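Local coordinates for uncharacterized conserved protein YiiM (Geobacillus stearothermophilus, PDB 5YHH) that is a MOSC-domain protein of the hydroxylaminopurine resistance type, probably binding the molybdenum cofactor at a putative catalytic site and acting as an oxidoreductase, at residues Val10-Gly15 with Thr34-Pro39; Ser70-Tyr75 with Gly97-Asp102; Val74-Arg79 with Pro138-Gln143; Arg82-Gly87 with His132-Leu137. All blocks are in the same frame, centred on the assembly; numbering follows the deposited sequence.

Interaction 1: Val10-Gly15 with Thr34-Pro39; sequences VSINVG and TPVAHP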
loop_
_atom_site.group_PDB
_atom_site.type_symbol
_atom_site.label_atom_id
_atom_site.label_comp_id
_atom_site.label_asym_id
_atom_site.label_seq_id
_atom_site.Cartn_x
_atom_site.Cartn_y
_atom_site.Cartn_z
ATOM N N VAL A 10 -10.041 -2.201 -8.930
ATOM C CA VAL A 10 -11.151 -3.122 -9.199
ATOM C C VAL A 10 -12.150 -3.106 -8.065
ATOM O O VAL A 10 -13.332 -3.321 -8.301
ATOM C CB VAL A 10 -10.772 -4.588 -9.553
ATOM C CG1 VAL A 10 -10.394 -4.707 -11.017
ATOM C CG2 VAL A 10 -9.751 -5.188 -8.590
ATOM N N SER A 11 -11.716 -2.730 -6.864
ATOM C CA SER A 11 -12.626 -2.659 -5.742
ATOM C C SER A 11 -12.211 -1.591 -4.783
ATOM O O SER A 11 -11.031 -1.404 -4.522
ATOM C CB SER A 11 -12.732 -4.016 -5.015
ATOM O OG SER A 11 -13.783 -3.986 -4.060
ATOM N N ILE A 12 -13.199 -0.851 -4.301
ATOM C CA ILE A 12 -13.003 0.110 -3.245
ATOM C C ILE A 12 -13.688 -0.525 -2.062
ATOM O O ILE A 12 -14.856 -0.886 -2.148
ATOM C CB ILE A 12 -13.673 1.477 -3.533
ATOM C CG1 ILE A 12 -13.141 2.125 -4.826
ATOM C CG2 ILE A 12 -13.507 2.416 -2.356
ATOM C CD1 ILE A 12 -14.085 3.314 -5.307
ATOM N N ASN A 13 -12.958 -0.646 -0.967
ATOM C CA ASN A 13 -13.419 -1.337 0.212
ATOM C C ASN A 13 -13.492 -0.376 1.383
ATOM O O ASN A 13 -12.549 0.357 1.607
ATOM C CB ASN A 13 -12.461 -2.490 0.505
ATOM C CG ASN A 13 -12.139 -3.303 -0.755
ATOM O OD1 ASN A 13 -13.049 -3.753 -1.445
ATOM N ND2 ASN A 13 -10.860 -3.463 -1.073
ATOM N N VAL A 14 -14.579 -0.416 2.139
ATOM C CA VAL A 14 -14.764 0.509 3.244
ATOM C C VAL A 14 -14.983 -0.226 4.570
ATOM O O VAL A 14 -15.728 -1.219 4.636
ATOM C CB VAL A 14 -15.928 1.478 2.948
ATOM C CG1 VAL A 14 -16.306 2.288 4.210
ATOM C CG2 VAL A 14 -15.539 2.412 1.808
ATOM N N GLY A 15 -14.302 0.243 5.613
ATOM C CA GLY A 15 -14.432 -0.342 6.944
ATOM C C GLY A 15 -15.205 0.523 7.921
ATOM O O GLY A 15 -15.576 1.659 7.600
ATOM N N THR A 34 -15.299 -3.781 3.505
ATOM C CA THR A 34 -16.234 -4.454 2.586
ATOM C C THR A 34 -16.256 -3.686 1.267
ATOM O O THR A 34 -16.328 -2.452 1.302
ATOM C CB THR A 34 -17.656 -4.444 3.176
ATOM O OG1 THR A 34 -17.587 -4.833 4.556
ATOM C CG2 THR A 34 -18.591 -5.404 2.421
ATOM N N PRO A 35 -16.202 -4.403 0.124
ATOM C CA PRO A 35 -16.385 -3.792 -1.200
ATOM C C PRO A 35 -17.691 -2.998 -1.277
ATOM O O PRO A 35 -18.723 -3.509 -0.847
ATOM C CB PRO A 35 -16.463 -4.990 -2.153
ATOM C CG PRO A 35 -15.669 -6.071 -1.466
ATOM C CD PRO A 35 -15.855 -5.842 0.034
ATOM N N VAL A 36 -17.644 -1.774 -1.801
ATOM C CA VAL A 36 -18.865 -0.974 -2.011
ATOM C C VAL A 36 -19.125 -0.786 -3.507
ATOM O O VAL A 36 -18.218 -0.937 -4.315
ATOM C CB VAL A 36 -18.756 0.397 -1.307
ATOM C CG1 VAL A 36 -18.545 0.202 0.207
ATOM C CG2 VAL A 36 -17.609 1.225 -1.926
ATOM N N ALA A 37 -20.368 -0.462 -3.868
ATOM C CA ALA A 37 -20.784 -0.337 -5.264
ATOM C C ALA A 37 -21.187 1.076 -5.586
ATOM O O ALA A 37 -22.102 1.282 -6.374
ATOM C CB ALA A 37 -21.964 -1.251 -5.548
ATOM N N HIS A 38 -20.556 2.064 -4.970
ATOM C CA HIS A 38 -20.969 3.446 -5.191
ATOM C C HIS A 38 -19.750 4.359 -5.148
ATOM O O HIS A 38 -18.674 3.929 -4.736
ATOM C CB HIS A 38 -22.018 3.861 -4.151
ATOM C CG HIS A 38 -21.598 3.619 -2.736
ATOM N ND1 HIS A 38 -20.667 4.408 -2.090
ATOM C CD2 HIS A 38 -21.991 2.688 -1.835
ATOM C CE1 HIS A 38 -20.492 3.961 -0.858
ATOM N NE2 HIS A 38 -21.282 2.919 -0.678
ATOM N N PRO A 39 -19.903 5.612 -5.597
ATOM C CA PRO A 39 -18.789 6.557 -5.524
ATOM C C PRO A 39 -18.322 6.857 -4.104
ATOM O O PRO A 39 -19.123 6.900 -3.184
ATOM C CB PRO A 39 -19.357 7.823 -6.181
ATOM C CG PRO A 39 -20.346 7.297 -7.144
ATOM C CD PRO A 39 -20.983 6.121 -6.456
HETATM O O HOH W 1 -15.868 -2.084 -4.997
#

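Interaction 2: Ser70-Tyr75 with Gly97-Asp102; sequences SEHFVY and GLTEDD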
loop_
_atom_site.group_PDB
_atom_site.type_symbol
_atom_site.label_atom_id
_atom_site.label_comp_id
_atom_site.label_asym_id
_atom_site.label_seq_id
_atom_site.Cartn_x
_atom_site.Cartn_y
_atom_site.Cartn_z
ATOM N N SER A 70 -4.554 -7.260 -6.586
ATOM C CA SER A 70 -5.425 -8.446 -6.643
ATOM C C SER A 70 -4.693 -9.684 -7.202
ATOM O O SER A 70 -5.031 -10.853 -6.862
ATOM C CB SER A 70 -6.701 -8.158 -7.464
ATOM O OG SER A 70 -6.414 -7.855 -8.838
ATOM N N GLU A 71 -3.694 -9.454 -8.056
ATOM C CA GLU A 71 -2.960 -10.561 -8.663
ATOM C C GLU A 71 -2.455 -11.512 -7.593
ATOM O O GLU A 71 -2.422 -12.707 -7.799
ATOM C CB GLU A 71 -1.786 -10.079 -9.532
ATOM C CG GLU A 71 -2.194 -9.371 -10.844
ATOM C CD GLU A 71 -2.467 -7.878 -10.670
ATOM O OE1 GLU A 71 -2.609 -7.417 -9.508
ATOM O OE2 GLU A 71 -2.573 -7.149 -11.701
ATOM N N HIS A 72 -2.052 -10.974 -6.440
ATOM C CA HIS A 72 -1.454 -11.801 -5.401
ATOM C C HIS A 72 -2.448 -12.739 -4.740
ATOM O O HIS A 72 -2.049 -13.749 -4.148
ATOM C CB HIS A 72 -0.799 -10.915 -4.334
ATOM C CG HIS A 72 0.312 -10.086 -4.869
ATOM N ND1 HIS A 72 1.103 -10.494 -5.927
ATOM C CD2 HIS A 72 0.761 -8.861 -4.505
ATOM C CE1 HIS A 72 2.005 -9.556 -6.175
ATOM N NE2 HIS A 72 1.814 -8.555 -5.330
ATOM N N PHE A 73 -3.738 -12.400 -4.799
ATOM C CA PHE A 73 -4.774 -13.287 -4.250
ATOM C C PHE A 73 -4.674 -14.721 -4.800
ATOM O O PHE A 73 -4.968 -15.676 -4.080
ATOM C CB PHE A 73 -6.159 -12.763 -4.550
ATOM C CG PHE A 73 -6.479 -11.430 -3.895
ATOM C CD1 PHE A 73 -5.788 -10.981 -2.763
ATOM C CD2 PHE A 73 -7.520 -10.646 -4.400
ATOM C CE1 PHE A 73 -6.117 -9.759 -2.158
ATOM C CE2 PHE A 73 -7.834 -9.451 -3.806
ATOM C CZ PHE A 73 -7.132 -9.010 -2.681
ATOM N N VAL A 74 -4.293 -14.852 -6.068
ATOM C CA VAL A 74 -4.112 -16.145 -6.694
ATOM C C VAL A 74 -3.060 -16.952 -5.962
ATOM O O VAL A 74 -3.293 -18.125 -5.644
ATOM C CB VAL A 74 -3.776 -16.014 -8.208
ATOM C CG1 VAL A 74 -3.419 -17.391 -8.831
ATOM C CG2 VAL A 74 -4.938 -15.448 -8.932
ATOM N N TYR A 75 -1.913 -16.336 -5.679
ATOM C CA TYR A 75 -0.881 -16.975 -4.924
ATOM C C TYR A 75 -1.367 -17.362 -3.524
ATOM O O TYR A 75 -1.124 -18.487 -3.087
ATOM C CB TYR A 75 0.352 -16.081 -4.826
ATOM C CG TYR A 75 1.398 -16.596 -3.852
ATOM C CD1 TYR A 75 2.336 -17.524 -4.258
ATOM C CD2 TYR A 75 1.476 -16.107 -2.545
ATOM C CE1 TYR A 75 3.290 -17.991 -3.405
ATOM C CE2 TYR A 75 2.418 -16.591 -1.670
ATOM C CZ TYR A 75 3.337 -17.513 -2.116
ATOM O OH TYR A 75 4.291 -18.010 -1.276
ATOM N N GLY A 97 -3.359 -4.689 -12.388
ATOM C CA GLY A 97 -2.326 -4.180 -13.289
ATOM C C GLY A 97 -1.174 -3.405 -12.679
ATOM O O GLY A 97 -0.368 -2.833 -13.413
ATOM N N LEU A 98 -1.097 -3.330 -11.350
ATOM C CA LEU A 98 -0.026 -2.585 -10.670
ATOM C C LEU A 98 0.503 -3.422 -9.519
ATOM O O LEU A 98 -0.167 -3.545 -8.482
ATOM C CB LEU A 98 -0.539 -1.242 -10.148
ATOM C CG LEU A 98 -0.916 -0.177 -11.207
ATOM C CD1 LEU A 98 -2.041 0.709 -10.734
ATOM C CD2 LEU A 98 0.283 0.690 -11.602
ATOM N N THR A 99 1.669 -4.033 -9.732
ATOM C CA THR A 99 2.355 -4.794 -8.694
ATOM C C THR A 99 3.586 -4.023 -8.157
ATOM O O THR A 99 3.985 -2.983 -8.708
ATOM C CB THR A 99 2.827 -6.156 -9.212
ATOM O OG1 THR A 99 3.824 -5.925 -10.201
ATOM C CG2 THR A 99 1.676 -6.989 -9.791
ATOM N N GLU A 100 4.193 -4.551 -7.098
ATOM C CA GLU A 100 5.315 -3.895 -6.407
ATOM C C GLU A 100 6.554 -3.727 -7.307
ATOM O O GLU A 100 7.387 -2.866 -7.061
ATOM C CB GLU A 100 5.695 -4.681 -5.144
ATOM C CG GLU A 100 4.589 -4.745 -4.076
ATOM C CD GLU A 100 3.557 -5.871 -4.326
ATOM O OE1 GLU A 100 3.614 -6.529 -5.409
ATOM O OE2 GLU A 100 2.673 -6.080 -3.457
ATOM N N ASP A 101 6.671 -4.545 -8.355
ATOM C CA ASP A 101 7.794 -4.465 -9.297
ATOM C C ASP A 101 7.641 -3.310 -10.282
ATOM O O ASP A 101 8.629 -2.825 -10.814
ATOM C CB ASP A 101 7.929 -5.755 -10.137
ATOM C CG ASP A 101 8.450 -6.928 -9.345
ATOM O OD1 ASP A 101 9.418 -6.795 -8.558
ATOM O OD2 ASP A 101 7.895 -8.023 -9.563
ATOM N N ASP A 102 6.403 -2.891 -10.532
ATOM C CA ASP A 102 6.093 -1.885 -11.551
ATOM C C ASP A 102 5.802 -0.510 -10.943
ATOM O O ASP A 102 5.864 0.478 -11.657
ATOM C CB ASP A 102 4.827 -2.254 -12.301
ATOM C CG ASP A 102 4.908 -3.613 -12.977
ATOM O OD1 ASP A 102 6.007 -3.972 -13.502
ATOM O OD2 ASP A 102 3.851 -4.311 -12.948
HETATM O O HOH W 2 -2.672 -4.567 -9.205
#

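Interaction 3: Val74-Arg79 with Pro138-Gln143; sequences VYWEER and PKAICQ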
loop_
_atom_site.group_PDB
_atom_site.type_symbol
_atom_site.label_atom_id
_atom_site.label_comp_id
_atom_site.label_asym_id
_atom_site.label_seq_id
_atom_site.Cartn_x
_atom_site.Cartn_y
_atom_site.Cartn_z
ATOM N N VAL A 74 -4.293 -14.852 -6.068
ATOM C CA VAL A 74 -4.112 -16.145 -6.694
ATOM C C VAL A 74 -3.060 -16.952 -5.962
ATOM O O VAL A 74 -3.293 -18.125 -5.644
ATOM C CB VAL A 74 -3.776 -16.014 -8.208
ATOM C CG1 VAL A 74 -3.419 -17.391 -8.831
ATOM C CG2 VAL A 74 -4.938 -15.448 -8.932
ATOM N N TYR A 75 -1.913 -16.336 -5.679
ATOM C CA TYR A 75 -0.881 -16.975 -4.924
ATOM C C TYR A 75 -1.367 -17.362 -3.524
ATOM O O TYR A 75 -1.124 -18.487 -3.087
ATOM C CB TYR A 75 0.352 -16.081 -4.826
ATOM C CG TYR A 75 1.398 -16.596 -3.852
ATOM C CD1 TYR A 75 2.336 -17.524 -4.258
ATOM C CD2 TYR A 75 1.476 -16.107 -2.545
ATOM C CE1 TYR A 75 3.290 -17.991 -3.405
ATOM C CE2 TYR A 75 2.418 -16.591 -1.670
ATOM C CZ TYR A 75 3.337 -17.513 -2.116
ATOM O OH TYR A 75 4.291 -18.010 -1.276
ATOM N N TRP A 76 -2.061 -16.465 -2.824
ATOM C CA TRP A 76 -2.506 -16.770 -1.454
ATOM C C TRP A 76 -3.528 -17.928 -1.440
ATOM O O TRP A 76 -3.510 -18.757 -0.518
ATOM C CB TRP A 76 -3.087 -15.540 -0.764
ATOM C CG TRP A 76 -2.059 -14.436 -0.611
ATOM C CD1 TRP A 76 -2.109 -13.189 -1.147
ATOM C CD2 TRP A 76 -0.814 -14.527 0.078
ATOM N NE1 TRP A 76 -0.982 -12.489 -0.822
ATOM C CE2 TRP A 76 -0.167 -13.291 -0.077
ATOM C CE3 TRP A 76 -0.183 -15.528 0.817
ATOM C CZ2 TRP A 76 1.069 -13.029 0.474
ATOM C CZ3 TRP A 76 1.056 -15.258 1.378
ATOM C CH2 TRP A 76 1.658 -14.003 1.200
ATOM N N GLU A 77 -4.385 -18.003 -2.444
ATOM C CA GLU A 77 -5.361 -19.076 -2.507
ATOM C C GLU A 77 -4.673 -20.405 -2.747
ATOM O O GLU A 77 -5.086 -21.438 -2.219
ATOM C CB GLU A 77 -6.378 -18.837 -3.587
ATOM C CG GLU A 77 -7.280 -17.616 -3.310
ATOM C CD GLU A 77 -8.326 -17.379 -4.405
ATOM O OE1 GLU A 77 -8.209 -17.983 -5.527
ATOM O OE2 GLU A 77 -9.294 -16.616 -4.129
ATOM N N GLU A 78 -3.611 -20.362 -3.537
ATOM C CA GLU A 78 -2.800 -21.562 -3.791
ATOM C C GLU A 78 -1.996 -21.966 -2.558
ATOM O O GLU A 78 -1.873 -23.151 -2.235
ATOM C CB GLU A 78 -1.878 -21.293 -4.959
ATOM C CG GLU A 78 -2.654 -21.238 -6.278
ATOM C CD GLU A 78 -1.833 -20.721 -7.431
ATOM O OE1 GLU A 78 -0.729 -20.186 -7.199
ATOM O OE2 GLU A 78 -2.306 -20.842 -8.573
ATOM N N ARG A 79 -1.434 -20.989 -1.866
ATOM C CA ARG A 79 -0.670 -21.317 -0.642
ATOM C C ARG A 79 -1.550 -21.840 0.477
ATOM O O ARG A 79 -1.168 -22.797 1.163
ATOM C CB ARG A 79 0.101 -20.112 -0.106
ATOM C CG ARG A 79 0.863 -20.490 1.169
ATOM C CD ARG A 79 1.374 -19.367 2.016
ATOM N NE ARG A 79 2.755 -19.021 1.719
ATOM C CZ ARG A 79 3.791 -18.955 2.550
ATOM N NH1 ARG A 79 3.752 -19.254 3.847
ATOM N NH2 ARG A 79 4.938 -18.557 2.037
ATOM N N PRO A 138 2.177 -12.737 8.069
ATOM C CA PRO A 138 3.094 -11.589 7.980
ATOM C C PRO A 138 4.528 -11.984 7.503
ATOM O O PRO A 138 5.133 -11.300 6.671
ATOM C CB PRO A 138 3.115 -11.038 9.437
ATOM C CG PRO A 138 1.770 -11.422 10.012
ATOM C CD PRO A 138 1.429 -12.771 9.342
ATOM N N LYS A 139 5.058 -13.091 8.009
ATOM C CA LYS A 139 6.331 -13.601 7.547
ATOM C C LYS A 139 6.289 -13.903 6.052
ATOM O O LYS A 139 7.174 -13.489 5.312
ATOM C CB LYS A 139 6.710 -14.879 8.323
ATOM C CG LYS A 139 8.051 -15.472 7.944
ATOM C CD LYS A 139 8.332 -16.761 8.802
ATOM C CE LYS A 139 7.559 -17.963 8.250
ATOM N NZ LYS A 139 7.405 -19.122 9.214
ATOM N N ALA A 140 5.249 -14.586 5.600
ATOM C CA ALA A 140 5.083 -14.850 4.164
ATOM C C ALA A 140 5.054 -13.581 3.308
ATOM O O ALA A 140 5.594 -13.546 2.201
ATOM C CB ALA A 140 3.814 -15.686 3.905
ATOM N N ILE A 141 4.385 -12.556 3.795
ATOM C CA ILE A 141 4.350 -11.276 3.056
ATOM C C ILE A 141 5.768 -10.702 2.942
ATOM O O ILE A 141 6.194 -10.338 1.853
ATOM C CB ILE A 141 3.380 -10.264 3.707
ATOM C CG1 ILE A 141 1.931 -10.727 3.527
ATOM C CG2 ILE A 141 3.566 -8.847 3.108
ATOM C CD1 ILE A 141 0.940 -10.036 4.455
ATOM N N CYS A 142 6.502 -10.669 4.057
ATOM C CA CYS A 142 7.878 -10.209 4.045
ATOM C C CYS A 142 8.779 -11.087 3.166
ATOM O O CYS A 142 9.633 -10.570 2.446
ATOM C CB CYS A 142 8.438 -10.075 5.468
ATOM S SG CYS A 142 10.237 -9.920 5.491
ATOM N N GLN A 143 8.568 -12.401 3.163
ATOM C CA GLN A 143 9.378 -13.281 2.331
ATOM C C GLN A 143 9.069 -13.156 0.831
ATOM O O GLN A 143 9.986 -13.240 0.010
ATOM C CB GLN A 143 9.182 -14.744 2.730
ATOM C CG GLN A 143 9.882 -15.157 4.018
ATOM C CD GLN A 143 9.451 -16.544 4.500
ATOM O OE1 GLN A 143 8.319 -17.002 4.240
ATOM N NE2 GLN A 143 10.356 -17.218 5.219
HETATM O O HOH W 3 7.262 -17.571 1.989
#

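Interaction 4: Arg82-Gly87 with His132-Leu137; sequences RPFTAG and HQLPDL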
loop_
_atom_site.group_PDB
_atom_site.type_symbol
_atom_site.label_atom_id
_atom_site.label_comp_id
_atom_site.label_asym_id
_atom_site.label_seq_id
_atom_site.Cartn_x
_atom_site.Cartn_y
_atom_site.Cartn_z
ATOM N N ARG A 82 -7.783 -21.568 0.340
ATOM C CA ARG A 82 -9.027 -20.917 0.716
ATOM C C ARG A 82 -9.116 -19.627 -0.100
ATOM O O ARG A 82 -8.088 -19.157 -0.592
ATOM C CB ARG A 82 -8.998 -20.597 2.209
ATOM C CG ARG A 82 -8.046 -19.474 2.522
ATOM C CD ARG A 82 -8.180 -18.996 3.949
ATOM N NE ARG A 82 -7.647 -19.974 4.897
ATOM C CZ ARG A 82 -7.493 -19.723 6.202
ATOM N NH1 ARG A 82 -7.881 -18.545 6.717
ATOM N NH2 ARG A 82 -6.978 -20.654 6.991
ATOM N N PRO A 83 -10.320 -19.039 -0.212
ATOM C CA PRO A 83 -10.438 -17.831 -1.040
ATOM C C PRO A 83 -9.800 -16.582 -0.451
ATOM O O PRO A 83 -9.814 -16.416 0.779
ATOM C CB PRO A 83 -11.957 -17.591 -1.157
ATOM C CG PRO A 83 -12.620 -18.734 -0.511
ATOM C CD PRO A 83 -11.622 -19.570 0.230
ATOM N N PHE A 84 -9.297 -15.708 -1.329
ATOM C CA PHE A 84 -8.899 -14.348 -0.954
ATOM C C PHE A 84 -9.439 -13.435 -2.028
ATOM O O PHE A 84 -9.061 -13.579 -3.210
ATOM C CB PHE A 84 -7.378 -14.216 -0.880
ATOM C CG PHE A 84 -6.739 -14.921 0.322
ATOM C CD1 PHE A 84 -6.544 -16.274 0.334
ATOM C CD2 PHE A 84 -6.268 -14.192 1.389
ATOM C CE1 PHE A 84 -5.968 -16.898 1.399
ATOM C CE2 PHE A 84 -5.686 -14.842 2.475
ATOM C CZ PHE A 84 -5.534 -16.177 2.473
ATOM N N THR A 85 -10.383 -12.565 -1.652
ATOM C CA THR A 85 -11.046 -11.655 -2.582
ATOM C C THR A 85 -10.896 -10.252 -2.007
ATOM O O THR A 85 -10.279 -10.042 -0.936
ATOM C CB THR A 85 -12.532 -12.063 -2.777
ATOM O OG1 THR A 85 -13.167 -12.085 -1.492
ATOM C CG2 THR A 85 -12.626 -13.484 -3.388
ATOM N N ALA A 86 -11.431 -9.296 -2.736
ATOM C CA ALA A 86 -11.220 -7.908 -2.460
ATOM C C ALA A 86 -11.497 -7.580 -0.995
ATOM O O ALA A 86 -12.511 -7.967 -0.425
ATOM C CB ALA A 86 -12.104 -7.041 -3.445
ATOM N N GLY A 87 -10.553 -6.897 -0.365
ATOM C CA GLY A 87 -10.677 -6.519 1.051
ATOM C C GLY A 87 -9.904 -7.452 1.984
ATOM O O GLY A 87 -9.703 -7.173 3.171
ATOM N N HIS A 132 -7.221 -13.621 9.334
ATOM C CA HIS A 132 -7.255 -14.898 8.620
ATOM C C HIS A 132 -6.927 -16.084 9.513
ATOM O O HIS A 132 -6.984 -17.255 9.085
ATOM C CB HIS A 132 -6.312 -14.810 7.426
ATOM C CG HIS A 132 -6.739 -13.794 6.423
ATOM N ND1 HIS A 132 -7.885 -13.932 5.672
ATOM C CD2 HIS A 132 -6.241 -12.568 6.127
ATOM C CE1 HIS A 132 -8.050 -12.858 4.912
ATOM N NE2 HIS A 132 -7.053 -12.026 5.151
ATOM N N GLN A 133 -6.569 -15.797 10.766
ATOM C CA GLN A 133 -6.096 -16.837 11.677
ATOM C C GLN A 133 -4.940 -17.618 11.024
ATOM O O GLN A 133 -4.940 -18.851 10.987
ATOM C CB GLN A 133 -7.233 -17.795 12.088
ATOM C CG GLN A 133 -8.332 -17.145 12.971
ATOM C CD GLN A 133 -8.695 -17.981 14.225
ATOM O OE1 GLN A 133 -8.070 -19.014 14.538
ATOM N NE2 GLN A 133 -9.702 -17.509 14.963
ATOM N N LEU A 134 -3.978 -16.861 10.495
ATOM C CA LEU A 134 -2.803 -17.408 9.849
ATOM C C LEU A 134 -1.557 -16.775 10.451
ATOM O O LEU A 134 -1.103 -15.723 9.996
ATOM C CB LEU A 134 -2.870 -17.150 8.345
ATOM C CG LEU A 134 -3.896 -17.974 7.545
ATOM C CD1 LEU A 134 -3.957 -17.429 6.089
ATOM C CD2 LEU A 134 -3.603 -19.466 7.601
ATOM N N PRO A 135 -1.008 -17.391 11.499
ATOM C CA PRO A 135 0.149 -16.747 12.138
ATOM C C PRO A 135 1.382 -16.550 11.256
ATOM O O PRO A 135 2.231 -15.709 11.577
ATOM C CB PRO A 135 0.510 -17.694 13.313
ATOM C CG PRO A 135 -0.553 -18.707 13.399
ATOM C CD PRO A 135 -1.480 -18.590 12.228
ATOM N N ASP A 136 1.523 -17.327 10.179
ATOM C CA ASP A 136 2.713 -17.170 9.354
ATOM C C ASP A 136 2.506 -16.176 8.211
ATOM O O ASP A 136 3.424 -15.943 7.443
ATOM C CB ASP A 136 3.261 -18.505 8.853
ATOM C CG ASP A 136 2.479 -19.059 7.666
ATOM O OD1 ASP A 136 1.312 -18.682 7.444
ATOM O OD2 ASP A 136 3.042 -19.915 6.957
ATOM N N LEU A 137 1.306 -15.615 8.074
ATOM C CA LEU A 137 1.025 -14.686 6.969
ATOM C C LEU A 137 1.938 -13.412 6.920
ATOM O O LEU A 137 2.459 -13.057 5.858
ATOM C CB LEU A 137 -0.480 -14.344 6.935
ATOM C CG LEU A 137 -0.978 -13.418 5.838
ATOM C CD1 LEU A 137 -0.467 -13.940 4.486
ATOM C CD2 LEU A 137 -2.500 -13.246 5.867
HETATM O O HOH W 4 -9.284 -16.237 5.579
HETATM O O HOH W 5 -6.595 -20.601 9.769
#

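Interaction 1: Val10-Gly15 with Thr34-Pro39
Asn13 and Pro35 face each other as a non-hydrogen-bonded pair in the antiparallel beta hairpin of strands 8-19 and 27-35, at one margin of the mixed sheet of the MOSC fold. Next to them, Val14 and Thr34 form a hydrogen-bonded pair through two backbone bonds. Val36 N donates to Ile12 O at 2.9 Å. A water accepts from Ile12 N and donates to Val36 O, a second link between the same two residues.

Asn13 can be followed outward. Its CB lies 3.9 Å from Thr34 O. CG stands anti to the carbonyl carbon and beside the backbone N (chi1 -47°), and from there the amide reaches over to Pro35. At the tip, OD1 comes to 3.3 Å from Pro35 CA and also meets CG of that ring. The other branch, ND2, hydrogen-bonds Thr94 OG1 and Glu91 O. OD1 in turn accepts a hydrogen bond from Ser11 OG, so both ends of the amide are held and its rotation is fixed. Val10 and Ser11 both face Thr94 in a classic beta bulge.

Val14 and Thr34 point to the other face of the sheet. Val36 CG1 packs 4.0 Å from Val14 CB. On the Asn13 side, Ser11 OG rests 3.4 Å from Pro35 CB.

Interaction 2: Ser70-Tyr75 with Gly97-Asp102
Glu71 and His72, neighbours near the N-terminal end of the helix that runs on to residue 80, each reach a different part of the loop 97-102. Glu71 comes first. Its chain is bent at chi2 (86°), and the carboxylate comes to the loop. OE2 accepts the backbone N-H of Gly97 at 2.7 Å, on its syn lone pair. OE1 takes a hydrogen from a water, and that water accepts from Leu98 N. One carboxylate thus serves two successive amides of the loop, one directly and one through water.

His72 follows. Its NE2 donates to Glu100 OE1 over 2.7 Å, again on a syn lone pair. The two side chains meet tip to tip, with ring and carboxylate planes only 18° apart. The second oxygen, Glu100 OE2, accepts from Gly148 N, which would help to fix the rotation of the carboxylate. Thr99 CG2 lies between the two polar links, 4.3 Å from Glu71 OE1.

This is a buried His-carboxylate hydrogen bond that ties the N-terminal part of a helix to a loop between strands of the MOSC domain.

Interaction 3: Val74-Arg79 with Pro138-Gln143
Trp76 and Arg79, about one helical turn apart on helix 71-80, close round the methyl group of Ala140 on helix 137-144. They present it with different sides. Trp76 offers the edge of its six-membered ring, with CZ3 3.8 Å from Ala140 CB and the methyl near the ring plane. Arg79 offers a face: Ala140 CB sits 3.4 Å above the guanidinium plane, offset toward the rim. CZ is its closest atom, at 3.5 Å.

Ile141 meets the neighbouring part of the six-membered ring obliquely. Its CG1 is 3.9 Å from Trp76 CZ2, and the two side chains cross at about a right angle. The indole NE1 is used elsewhere, in a hydrogen bond to Tyr68 OH.

In Arg79, CG stands anti to the backbone N (chi1 179°), and the chain, bent at chi3, lays its guanidinium over Ala140. In the guanidinium plane, NH2 makes a weak hydrogen bond to Tyr75 OH. NH2 also has a weak bond to a water, which donates to Gln143 OE1 at 2.6 Å. NH2 is therefore engaged, if weakly, while the face covers the alanine. NH1 has a long, weak ion pair with Asp136 OD2.

The axes of segments 74-79 and 138-143 come within 12.9 Å, with N-to-C directions 130° from each other. The gap is wide and is bridged by long side chains. This is an obliquely crossing pair of helices within the MOSC domain, with a small residue received between an aromatic edge and an arginine face.

Interaction 4: Arg82-Gly87 with His132-Leu137
Segments 82-87 and 132-137 are both loops, and their backbones stay apart, the nearest CA atoms being those of Phe84 and His132 at 9.7 Å. The second begins at a Schellman motif. Gln133, with positive phi, is its C-prime residue and ends helix 127-132; a type I turn from Leu134 to Leu137 then leads into the next helix.

Arg82 crosses the gap to this helix end. NH1 donates to His132 O at 2.8 Å, lying in the carbonyl plane on a lone pair. Two waters lie in the guanidinium plane and extend the grip. One accepts from NH1 and also bonds His132 ND1. The other accepts from NH2 and donates to Gln133 O. Arg82 thus serves two successive carbonyls at the helix end, one directly and one through water, where its positive charge would probably be favourable.

Leu134 lies over one face of the guanidinium. It slides past the arginine in the opposite direction, with CD2 3.6 Å from Arg82 NH2. Its other methyl, CD1, meets Phe84 CZ tip to tip at 4.1 Å.

The His132 ring is held at its far nitrogen too, where NE2 hydrogen-bonds Ala88 O. Phe84 approaches it obliquely, the ring planes at 41° and the centroids 5.1 Å apart. Phe84 CE2 sits over the centre of the imidazole, 3.9 Å above its plane.

From the N terminus, interaction 1 comes first and closes the hairpin of strands 8-19 and 27-35 before any other contact opens. Interactions 2 and 3 then start from helix 71-80 and share Val74 and Tyr75. Interaction 2 closes early, on the loop after strand 93-96. Interaction 3 closes much later, on helix 137-144. Interaction 4 is nested within the loop closed by interaction 3 and crosses interaction 2. Its segment 82-87 touches all the others: Ala86 packs on Ser11 of interaction 1, Phe84 O on Phe73 CB of interaction 2, and Phe84 N meets Glu77 OE2 of interaction 3. Strands 8-19 and 27-35, helix 71-80 and helices 127-132 and 137-144 are thereby joined.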